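Local structure of heat shock protein, putative (1Y6Z) at residues Asn48-Pro54 with Phe96-Asp102; Phe86-Pro91 with Ile124-Val129; Gln169-Ser174 with Leu246-Lys252. The protein is the middle domain of a putative Hsp90-family heat shock protein, which as a whole probably acts as an ATP-dependent chaperone that binds unfolded proteins. One frame throughout, in Å; residues are numbered along the deposited sequence.

Contact 1: Asn48-Pro54 with Phe96-Asp102; sequences NSILYIP and FLRGIVD
Strands N48-I53 and R98-D102 run antiparallel, their axes 175° apart in direction and 4.6 Å apart at closest approach. Hydrogen-bonded pairs are N48/D102, I50/I100 and Y52/R98; S49/V101 and L51/G99 are non-hydrogen-bonded. N48 N to D102 O and D102 N to N48 O are both 2.9 Å; I50 N to I100 O is 3.2 Å and I100 N to I50 O 2.9 Å; Y52 N to R98 O is 2.7 Å and R98 N to Y52 O 3.1 Å. S49 (chi1 t) turns OG back to I100 O at 2.8 Å. G99, fully extended (phi 177°), leaves a hollow beside L51: the CA atoms of L51 and G99 come within 4.2 Å, and an ideal CB on G99 would lie 2.6 Å from I50 O. These are inner strands of the five-stranded mixed sheet of the Hsp90 middle domain. Helix 121-141 covers the face bearing L51 and V101; helix 16-27 covers that of I50, Y52 and I100. I50 CG1 meets I100 CG1 at 4.4 Å. Beyond the pairing, the P54 ring fills the dip beside F96 and R98, with CG 3.2 Å from F96 O and 3.8 Å from R98 CG, while I53 CG1 rests 4.3 Å from L97 CD2.

Contact 2: Phe86-Pro91 with Ile124-Val129; sequences FSESIP and INKRIV
Four side chains of helical segment I124-V129 direct their CA-to-CB bonds toward F86-P91 from one side of the helix: I124, N125, I128 and V129. Opposite them, F86-E88 makes a short 3-10 turn, after which I90 becomes extended (psi 161°); I90 and N125 have the closest CA atoms, 5.7 Å apart. F86 (chi1 t, chi2 76°) extends its ring to the helix, placing CZ 4.1 Å from I124 CG2 and CE2 4.0 Å from I128 CD1, the latter at the ring edge. S89 (chi1 p) folds OG back onto F86 O at 2.9 Å. The segment belongs to the connection between strands 80-83 and 98-103 of the Hsp90 middle domain, and it packs against helix 121-141, which also covers strand 98-103 through V101. I124 and I128 share m,t rotamers. I90 (p,t) points at the helix, its CD1 4.4 Å from I128 CG2, and N125 (chi1 m) fits between F86 and I90. One turn after N125, V129 (chi1 t) brings CG2 within 3.7 Å of P91 CD.

Contact 3: Gln169-Ser174 with Leu246-Lys252; sequences QEEIAS and LTVNKYK
Q169-A173 forms a short helix, held by the hydrogen bonds A173 N to Q169 O at 2.9 Å and S174 N to E170 O at 3.0 Å. Facing it is the C-terminal end of helix 237-249, where K250 leaves helical geometry with phi 75° and psi 180°; Y251 is then extended (-134/109) and K252 has positive phi (52/39). The nearest CA atoms, those of E170 and Y251, are 6.7 Å apart. A173 points toward the other segment, and its small methyl lets two larger side chains approach: Y251 CE1 lies 3.5 Å and L246 CD2 3.9 Å from A173 CB. Y251 (chi1 t, chi2 72°) brings the end of its ring against the last turn of the short helix, with E170 O 3.9 Å from CE1 at the ring edge and S174 CA 3.3 Å from OH. This packing joins the segment after helix 145-164 to the C-terminal α/β part of the Hsp90 middle domain, whose parallel sheet includes strands 204-208, 231-234 and 256-258. L246 (m,t) also touches V162 of helix 145-164. Q169 (chi1 p) sets OE1 3.9 Å from L246 CD2. E170, extended at chi1 and chi2 (both t), reaches K252, OE2 lying 3.6 Å from K252 CG; water 1 bridges the two, donating to E170 OE1 at 3.1 Å and accepting from K252 N at 3.1 Å. Y251 OH and K252 NZ both find D191 of helix 190-195, by hydrogen bond and salt bridge respectively.

Overall arrangement
From the N terminus, the chain runs through helix 16-27 and strand 35-41 before strand 47-53, where contact 1 opens; it closes a 41-residue excursion through strands 73-77 and 80-83 when strand 98-103 pairs with strand 47-53. Contact 2 opens inside that excursion and closes in helix 121-141, so the two cross. They also touch, with centres 10 Å apart: V101 CG2 lies 3.6 Å from I128 CD1, and L51 CD1 3.8 Å from I128 CG2, bringing sheet, connection and helix into one core. Contact 3 follows in series. Its 71-residue loop spans most of the C-terminal α/β part and returns to segment 169-174, its centre about 26 Å from that of contact 1 and 21 Å from that of contact 2.

Contact 1: Asn48-Pro54 with Phe96-Asp102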
loop_
_atom_site.group_PDB
_atom_site.type_symbol
_atom_site.label_atom_id
_atom_site.label_comp_id
_atom_site.label_asym_id
_atom_site.label_seq_id
_atom_site.Cartn_x
_atom_site.Cartn_y
_atom_site.Cartn_z
ATOM N N ASN B 48 -0.372 18.175 -11.661
ATOM C CA ASN B 48 0.989 17.637 -11.668
ATOM C C ASN B 48 1.583 17.823 -10.283
ATOM O O ASN B 48 1.246 18.769 -9.601
ATOM C CB ASN B 48 1.849 18.438 -12.627
ATOM C CG ASN B 48 1.238 18.573 -13.986
ATOM O OD1 ASN B 48 1.251 17.627 -14.786
ATOM N ND2 ASN B 48 0.738 19.778 -14.293
ATOM N N SER B 49 2.471 16.931 -9.844
ATOM C CA SER B 49 3.097 17.173 -8.560
ATOM C C SER B 49 4.503 16.627 -8.590
ATOM O O SER B 49 4.775 15.661 -9.276
ATOM C CB SER B 49 2.315 16.587 -7.384
ATOM O OG SER B 49 2.807 17.018 -6.100
ATOM N N ILE B 50 5.407 17.328 -7.928
ATOM C CA ILE B 50 6.726 16.720 -7.656
ATOM C C ILE B 50 6.880 16.914 -6.163
ATOM O O ILE B 50 6.714 18.046 -5.690
ATOM C CB ILE B 50 7.925 17.407 -8.385
ATOM C CG1 ILE B 50 7.668 17.580 -9.885
ATOM C CG2 ILE B 50 9.228 16.576 -8.087
ATOM C CD1 ILE B 50 8.782 18.311 -10.647
ATOM N N LEU B 51 7.198 15.842 -5.425
ATOM C CA LEU B 51 7.251 15.897 -4.000
ATOM C C LEU B 51 8.662 15.411 -3.644
ATOM O O LEU B 51 9.121 14.495 -4.244
ATOM C CB LEU B 51 6.245 14.896 -3.434
ATOM C CG LEU B 51 4.730 15.218 -3.623
ATOM C CD1 LEU B 51 3.967 14.025 -2.871
ATOM C CD2 LEU B 51 4.425 16.531 -2.985
ATOM N N TYR B 52 9.328 16.085 -2.713
ATOM C CA TYR B 52 10.703 15.799 -2.308
ATOM C C TYR B 52 10.720 15.563 -0.790
ATOM O O TYR B 52 10.078 16.268 -0.032
ATOM C CB TYR B 52 11.568 17.019 -2.546
ATOM C CG TYR B 52 11.797 17.351 -4.030
ATOM C CD1 TYR B 52 10.942 18.207 -4.706
ATOM C CD2 TYR B 52 12.887 16.798 -4.707
ATOM C CE1 TYR B 52 11.157 18.549 -6.072
ATOM C CE2 TYR B 52 13.095 17.101 -6.040
ATOM C CZ TYR B 52 12.234 17.976 -6.719
ATOM O OH TYR B 52 12.509 18.320 -8.048
ATOM N N ILE B 53 11.536 14.615 -0.362
ATOM C CA ILE B 53 11.957 14.466 1.003
ATOM C C ILE B 53 13.287 15.174 1.078
ATOM O O ILE B 53 14.242 14.815 0.345
ATOM C CB ILE B 53 12.120 12.997 1.374
ATOM C CG1 ILE B 53 10.748 12.323 1.324
ATOM C CG2 ILE B 53 12.749 12.834 2.791
ATOM C CD1 ILE B 53 10.853 10.839 1.665
ATOM N N PRO B 54 13.362 16.210 1.906
ATOM C CA PRO B 54 14.600 16.989 2.010
ATOM C C PRO B 54 15.757 16.148 2.522
ATOM O O PRO B 54 15.525 15.153 3.190
ATOM C CB PRO B 54 14.220 18.106 3.038
ATOM C CG PRO B 54 12.758 18.267 2.811
ATOM C CD PRO B 54 12.301 16.812 2.728
ATOM N N PHE B 96 7.235 18.227 6.677
ATOM C CA PHE B 96 8.673 18.204 6.247
ATOM C C PHE B 96 8.811 18.045 4.737
ATOM O O PHE B 96 9.868 18.307 4.205
ATOM C CB PHE B 96 9.493 17.134 6.972
ATOM C CG PHE B 96 9.062 15.713 6.651
ATOM C CD1 PHE B 96 8.106 15.073 7.414
ATOM C CD2 PHE B 96 9.605 15.040 5.539
ATOM C CE1 PHE B 96 7.702 13.745 7.157
ATOM C CE2 PHE B 96 9.159 13.706 5.227
ATOM C CZ PHE B 96 8.240 13.076 6.047
ATOM N N LEU B 97 7.760 17.626 4.016
ATOM C CA LEU B 97 7.864 17.491 2.575
ATOM C C LEU B 97 8.021 18.892 1.912
ATOM O O LEU B 97 7.453 19.869 2.383
ATOM C CB LEU B 97 6.515 16.910 2.021
ATOM C CG LEU B 97 6.111 15.476 2.284
ATOM C CD1 LEU B 97 4.763 15.294 1.489
ATOM C CD2 LEU B 97 7.100 14.566 1.682
ATOM N N ARG B 98 8.771 18.961 0.828
ATOM C CA ARG B 98 8.846 20.158 0.010
ATOM C C ARG B 98 8.416 19.719 -1.388
ATOM O O ARG B 98 8.764 18.628 -1.844
ATOM C CB ARG B 98 10.267 20.736 0.010
ATOM C CG ARG B 98 10.744 21.203 1.381
ATOM C CD ARG B 98 9.935 22.400 1.764
ATOM N NE ARG B 98 10.226 23.032 3.060
ATOM C CZ ARG B 98 9.544 22.800 4.178
ATOM N NH1 ARG B 98 8.614 21.868 4.214
ATOM N NH2 ARG B 98 9.847 23.455 5.296
ATOM N N GLY B 99 7.678 20.552 -2.110
ATOM C CA GLY B 99 7.180 20.101 -3.398
ATOM C C GLY B 99 6.288 21.133 -4.080
ATOM O O GLY B 99 6.111 22.256 -3.583
ATOM N N ILE B 100 5.757 20.735 -5.230
ATOM C CA ILE B 100 4.907 21.606 -5.981
ATOM C C ILE B 100 3.642 20.854 -6.336
ATOM O O ILE B 100 3.655 19.635 -6.528
ATOM C CB ILE B 100 5.635 22.233 -7.243
ATOM C CG1 ILE B 100 5.736 21.240 -8.396
ATOM C CG2 ILE B 100 7.078 22.850 -6.869
ATOM C CD1 ILE B 100 4.474 21.211 -9.341
ATOM N N VAL B 101 2.549 21.591 -6.458
ATOM C CA VAL B 101 1.344 21.068 -7.106
ATOM C C VAL B 101 0.926 22.097 -8.170
ATOM O O VAL B 101 0.827 23.290 -7.857
ATOM C CB VAL B 101 0.178 20.929 -6.106
ATOM C CG1 VAL B 101 -1.105 20.421 -6.859
ATOM C CG2 VAL B 101 0.528 20.007 -4.965
ATOM N N ASP B 102 0.723 21.657 -9.405
ATOM C CA ASP B 102 0.128 22.555 -10.411
ATOM C C ASP B 102 -1.198 21.996 -10.858
ATOM O O ASP B 102 -1.236 20.959 -11.522
ATOM C CB ASP B 102 1.036 22.705 -11.607
ATOM C CG ASP B 102 0.565 23.795 -12.586
ATOM O OD1 ASP B 102 1.306 24.066 -13.534
ATOM O OD2 ASP B 102 -0.505 24.392 -12.400
#

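Contact 2: Phe86-Pro91 with Ile124-Val129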
loop_
_atom_site.group_PDB
_atom_site.type_symbol
_atom_site.label_atom_id
_atom_site.label_comp_id
_atom_site.label_asym_id
_atom_site.label_seq_id
_atom_site.Cartn_x
_atom_site.Cartn_y
_atom_site.Cartn_z
ATOM N N PHE B 86 0.330 25.524 0.792
ATOM C CA PHE B 86 -0.570 24.436 0.473
ATOM C C PHE B 86 -0.529 23.287 1.515
ATOM O O PHE B 86 -1.485 22.511 1.642
ATOM C CB PHE B 86 -0.270 23.920 -0.921
ATOM C CG PHE B 86 -1.277 22.977 -1.401
ATOM C CD1 PHE B 86 -2.515 23.441 -1.837
ATOM C CD2 PHE B 86 -1.043 21.596 -1.343
ATOM C CE1 PHE B 86 -3.476 22.544 -2.266
ATOM C CE2 PHE B 86 -2.021 20.691 -1.764
ATOM C CZ PHE B 86 -3.226 21.167 -2.234
ATOM N N SER B 87 0.595 23.190 2.232
ATOM C CA SER B 87 0.796 22.216 3.292
ATOM C C SER B 87 -0.135 22.352 4.526
ATOM O O SER B 87 -0.274 21.395 5.309
ATOM C CB SER B 87 2.249 22.272 3.762
ATOM O OG SER B 87 3.110 21.738 2.774
ATOM N N GLU B 88 -0.746 23.530 4.697
ATOM C CA GLU B 88 -1.738 23.789 5.770
ATOM C C GLU B 88 -3.000 22.909 5.686
ATOM O O GLU B 88 -3.762 22.786 6.656
ATOM C CB GLU B 88 -2.218 25.227 5.711
ATOM C CG GLU B 88 -1.291 26.263 6.243
ATOM C CD GLU B 88 -1.988 27.624 6.307
ATOM O OE1 GLU B 88 -3.030 27.723 7.011
ATOM O OE2 GLU B 88 -1.502 28.579 5.648
ATOM N N SER B 89 -3.233 22.333 4.517
ATOM C CA SER B 89 -4.357 21.445 4.351
ATOM C C SER B 89 -3.979 19.937 4.371
ATOM O O SER B 89 -4.875 19.066 4.396
ATOM C CB SER B 89 -5.136 21.847 3.085
ATOM O OG SER B 89 -4.297 21.779 1.943
ATOM N N ILE B 90 -2.680 19.611 4.355
ATOM C CA ILE B 90 -2.300 18.192 4.410
ATOM C C ILE B 90 -2.010 17.838 5.875
ATOM O O ILE B 90 -1.808 18.749 6.671
ATOM C CB ILE B 90 -1.165 17.790 3.356
ATOM C CG1 ILE B 90 0.230 18.184 3.823
ATOM C CG2 ILE B 90 -1.410 18.464 1.998
ATOM C CD1 ILE B 90 1.349 17.490 2.986
ATOM N N PRO B 91 -2.024 16.529 6.255
ATOM C CA PRO B 91 -1.744 16.182 7.662
ATOM C C PRO B 91 -0.445 16.821 8.102
ATOM O O PRO B 91 0.489 16.886 7.329
ATOM C CB PRO B 91 -1.582 14.674 7.621
ATOM C CG PRO B 91 -2.604 14.297 6.519
ATOM C CD PRO B 91 -2.312 15.342 5.448
ATOM N N ILE B 124 -6.834 16.150 -3.976
ATOM C CA ILE B 124 -5.407 16.385 -4.204
ATOM C C ILE B 124 -4.605 15.994 -2.941
ATOM O O ILE B 124 -3.595 15.279 -3.051
ATOM C CB ILE B 124 -5.099 17.828 -4.700
ATOM C CG1 ILE B 124 -5.770 18.057 -6.069
ATOM C CG2 ILE B 124 -3.581 18.040 -4.835
ATOM C CD1 ILE B 124 -5.739 19.495 -6.555
ATOM N N ASN B 125 -5.055 16.456 -1.769
ATOM C CA ASN B 125 -4.440 16.126 -0.495
ATOM C C ASN B 125 -4.283 14.625 -0.282
ATOM O O ASN B 125 -3.216 14.146 0.112
ATOM C CB ASN B 125 -5.238 16.723 0.666
ATOM C CG ASN B 125 -5.164 18.249 0.703
ATOM O OD1 ASN B 125 -5.964 18.899 1.375
ATOM N ND2 ASN B 125 -4.224 18.826 -0.066
ATOM N N LYS B 126 -5.367 13.885 -0.518
ATOM C CA LYS B 126 -5.332 12.437 -0.355
ATOM C C LYS B 126 -4.300 11.742 -1.241
ATOM O O LYS B 126 -3.647 10.848 -0.787
ATOM C CB LYS B 126 -6.739 11.843 -0.610
ATOM C CG LYS B 126 -6.902 10.501 0.112
ATOM C CD LYS B 126 -8.056 9.679 -0.471
ATOM C CE LYS B 126 -7.730 8.197 -0.315
ATOM N NZ LYS B 126 -8.971 7.368 -0.422
ATOM N N ARG B 127 -4.179 12.169 -2.498
ATOM C CA ARG B 127 -3.270 11.590 -3.501
ATOM C C ARG B 127 -1.831 11.906 -3.065
ATOM O O ARG B 127 -0.920 11.094 -3.209
ATOM C CB ARG B 127 -3.486 12.306 -4.821
ATOM C CG ARG B 127 -4.175 11.620 -6.050
ATOM C CD ARG B 127 -5.355 10.777 -5.787
ATOM N NE ARG B 127 -6.290 10.670 -6.946
ATOM C CZ ARG B 127 -6.020 10.138 -8.147
ATOM N NH1 ARG B 127 -6.987 10.066 -9.078
ATOM N NH2 ARG B 127 -4.809 9.667 -8.447
ATOM N N ILE B 128 -1.643 13.119 -2.575
ATOM C CA ILE B 128 -0.321 13.482 -2.044
ATOM C C ILE B 128 0.108 12.575 -0.893
ATOM O O ILE B 128 1.243 12.144 -0.837
ATOM C CB ILE B 128 -0.280 14.950 -1.648
ATOM C CG1 ILE B 128 -0.183 15.788 -2.917
ATOM C CG2 ILE B 128 0.974 15.261 -0.792
ATOM C CD1 ILE B 128 -0.127 17.267 -2.661
ATOM N N VAL B 129 -0.776 12.317 0.067
ATOM C CA VAL B 129 -0.408 11.509 1.230
ATOM C C VAL B 129 -0.068 10.094 0.794
ATOM O O VAL B 129 0.925 9.495 1.232
ATOM C CB VAL B 129 -1.540 11.523 2.281
ATOM C CG1 VAL B 129 -1.232 10.594 3.468
ATOM C CG2 VAL B 129 -1.791 12.940 2.704
#

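Contact 3: Gln169-Ser174 with Leu246-Lys252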
loop_
_atom_site.group_PDB
_atom_site.type_symbol
_atom_site.label_atom_id
_atom_site.label_comp_id
_atom_site.label_asym_id
_atom_site.label_seq_id
_atom_site.Cartn_x
_atom_site.Cartn_y
_atom_site.Cartn_z
ATOM N N GLN B 169 -2.722 5.294 9.844
ATOM C CA GLN B 169 -1.994 4.922 11.031
ATOM C C GLN B 169 -1.198 3.610 10.836
ATOM O O GLN B 169 -0.025 3.571 11.137
ATOM C CB GLN B 169 -3.008 4.845 12.201
ATOM C CG GLN B 169 -3.648 3.456 12.345
ATOM C CD GLN B 169 -3.110 2.672 13.537
ATOM O OE1 GLN B 169 -2.510 3.257 14.451
ATOM N NE2 GLN B 169 -3.349 1.351 13.549
ATOM N N GLU B 170 -1.793 2.555 10.266
ATOM C CA GLU B 170 -1.060 1.264 10.187
ATOM C C GLU B 170 0.114 1.299 9.236
ATOM O O GLU B 170 1.211 0.775 9.533
ATOM C CB GLU B 170 -2.012 0.120 9.765
ATOM C CG GLU B 170 -1.315 -1.267 9.664
ATOM C CD GLU B 170 -2.257 -2.404 9.215
ATOM O OE1 GLU B 170 -3.368 -2.488 9.788
ATOM O OE2 GLU B 170 -1.849 -3.204 8.325
ATOM N N GLU B 171 -0.093 1.928 8.072
ATOM C CA GLU B 171 0.989 2.043 7.108
ATOM C C GLU B 171 2.164 2.860 7.669
ATOM O O GLU B 171 3.352 2.507 7.477
ATOM C CB GLU B 171 0.480 2.695 5.826
ATOM C CG GLU B 171 -0.231 1.749 4.910
ATOM C CD GLU B 171 -0.114 2.263 3.488
ATOM O OE1 GLU B 171 -0.879 3.208 3.200
ATOM O OE2 GLU B 171 0.782 1.780 2.715
ATOM N N ILE B 172 1.832 3.916 8.384
ATOM C CA ILE B 172 2.904 4.762 8.947
ATOM C C ILE B 172 3.623 3.972 10.045
ATOM O O ILE B 172 4.838 4.064 10.167
ATOM C CB ILE B 172 2.374 6.082 9.485
ATOM C CG1 ILE B 172 1.517 6.821 8.422
ATOM C CG2 ILE B 172 3.568 6.969 10.013
ATOM C CD1 ILE B 172 0.898 8.151 8.953
ATOM N N ALA B 173 2.839 3.283 10.874
ATOM C CA ALA B 173 3.324 2.452 11.992
ATOM C C ALA B 173 4.333 1.402 11.513
ATOM O O ALA B 173 5.323 1.108 12.207
ATOM C CB ALA B 173 2.109 1.778 12.703
ATOM N N SER B 174 4.103 0.871 10.316
ATOM C CA SER B 174 4.988 -0.118 9.716
ATOM C C SER B 174 6.394 0.416 9.391
ATOM O O SER B 174 7.328 -0.381 9.139
ATOM C CB SER B 174 4.311 -0.742 8.471
ATOM O OG SER B 174 4.341 0.094 7.357
ATOM N N LEU B 246 -0.671 2.925 19.557
ATOM C CA LEU B 246 -0.805 1.565 19.062
ATOM C C LEU B 246 -1.489 0.745 20.145
ATOM O O LEU B 246 -2.202 -0.212 19.847
ATOM C CB LEU B 246 0.562 1.002 18.711
ATOM C CG LEU B 246 1.231 1.744 17.536
ATOM C CD1 LEU B 246 2.649 1.281 17.388
ATOM C CD2 LEU B 246 0.454 1.559 16.263
ATOM N N THR B 247 -1.296 1.199 21.381
ATOM C CA THR B 247 -1.862 0.613 22.612
ATOM C C THR B 247 -3.388 0.675 22.619
ATOM O O THR B 247 -4.011 -0.078 23.356
ATOM C CB THR B 247 -1.274 1.333 23.863
ATOM O OG1 THR B 247 -0.090 0.676 24.312
ATOM C CG2 THR B 247 -2.248 1.434 24.996
ATOM N N VAL B 248 -3.978 1.564 21.803
ATOM C CA VAL B 248 -5.442 1.698 21.718
ATOM C C VAL B 248 -6.124 1.087 20.479
ATOM O O VAL B 248 -7.146 0.443 20.626
ATOM C CB VAL B 248 -6.003 3.125 22.157
ATOM C CG1 VAL B 248 -4.886 4.177 22.399
ATOM C CG2 VAL B 248 -7.126 3.637 21.222
ATOM N N ASN B 249 -5.601 1.236 19.262
ATOM C CA ASN B 249 -6.214 0.406 18.183
ATOM C C ASN B 249 -5.327 -0.679 17.623
ATOM O O ASN B 249 -5.584 -1.203 16.525
ATOM C CB ASN B 249 -6.894 1.200 17.058
ATOM C CG ASN B 249 -8.440 1.101 17.102
ATOM O OD1 ASN B 249 -9.065 1.205 18.175
ATOM N ND2 ASN B 249 -9.060 0.933 15.920
ATOM N N LYS B 250 -4.303 -1.023 18.408
ATOM C CA LYS B 250 -3.447 -2.193 18.153
ATOM C C LYS B 250 -2.486 -1.924 16.994
ATOM O O LYS B 250 -2.481 -0.838 16.393
ATOM C CB LYS B 250 -4.305 -3.442 17.855
ATOM C CG LYS B 250 -5.252 -3.925 19.010
ATOM C CD LYS B 250 -5.971 -5.188 18.555
ATOM C CE LYS B 250 -6.419 -6.064 19.707
ATOM N NZ LYS B 250 -6.349 -7.514 19.337
ATOM N N TYR B 251 -1.679 -2.925 16.681
ATOM C CA TYR B 251 -0.844 -2.892 15.492
ATOM C C TYR B 251 -0.979 -4.215 14.804
ATOM O O TYR B 251 -0.459 -5.233 15.283
ATOM C CB TYR B 251 0.630 -2.602 15.792
ATOM C CG TYR B 251 1.484 -2.661 14.526
ATOM C CD1 TYR B 251 1.403 -1.646 13.534
ATOM C CD2 TYR B 251 2.333 -3.737 14.277
ATOM C CE1 TYR B 251 2.163 -1.723 12.372
ATOM C CE2 TYR B 251 3.103 -3.812 13.103
ATOM C CZ TYR B 251 2.979 -2.785 12.156
ATOM O OH TYR B 251 3.717 -2.819 11.038
ATOM N N LYS B 252 -1.664 -4.191 13.667
ATOM C CA LYS B 252 -1.885 -5.368 12.841
ATOM C C LYS B 252 -2.460 -6.479 13.722
ATOM O O LYS B 252 -2.077 -7.628 13.609
ATOM C CB LYS B 252 -0.615 -5.822 12.075
ATOM C CG LYS B 252 -0.090 -4.830 10.998
ATOM C CD LYS B 252 1.016 -5.421 10.100
ATOM C CE LYS B 252 1.530 -4.346 9.128
ATOM N NZ LYS B 252 2.881 -4.637 8.533
HETATM O O HOH W 1 -3.146 -1.614 12.803
#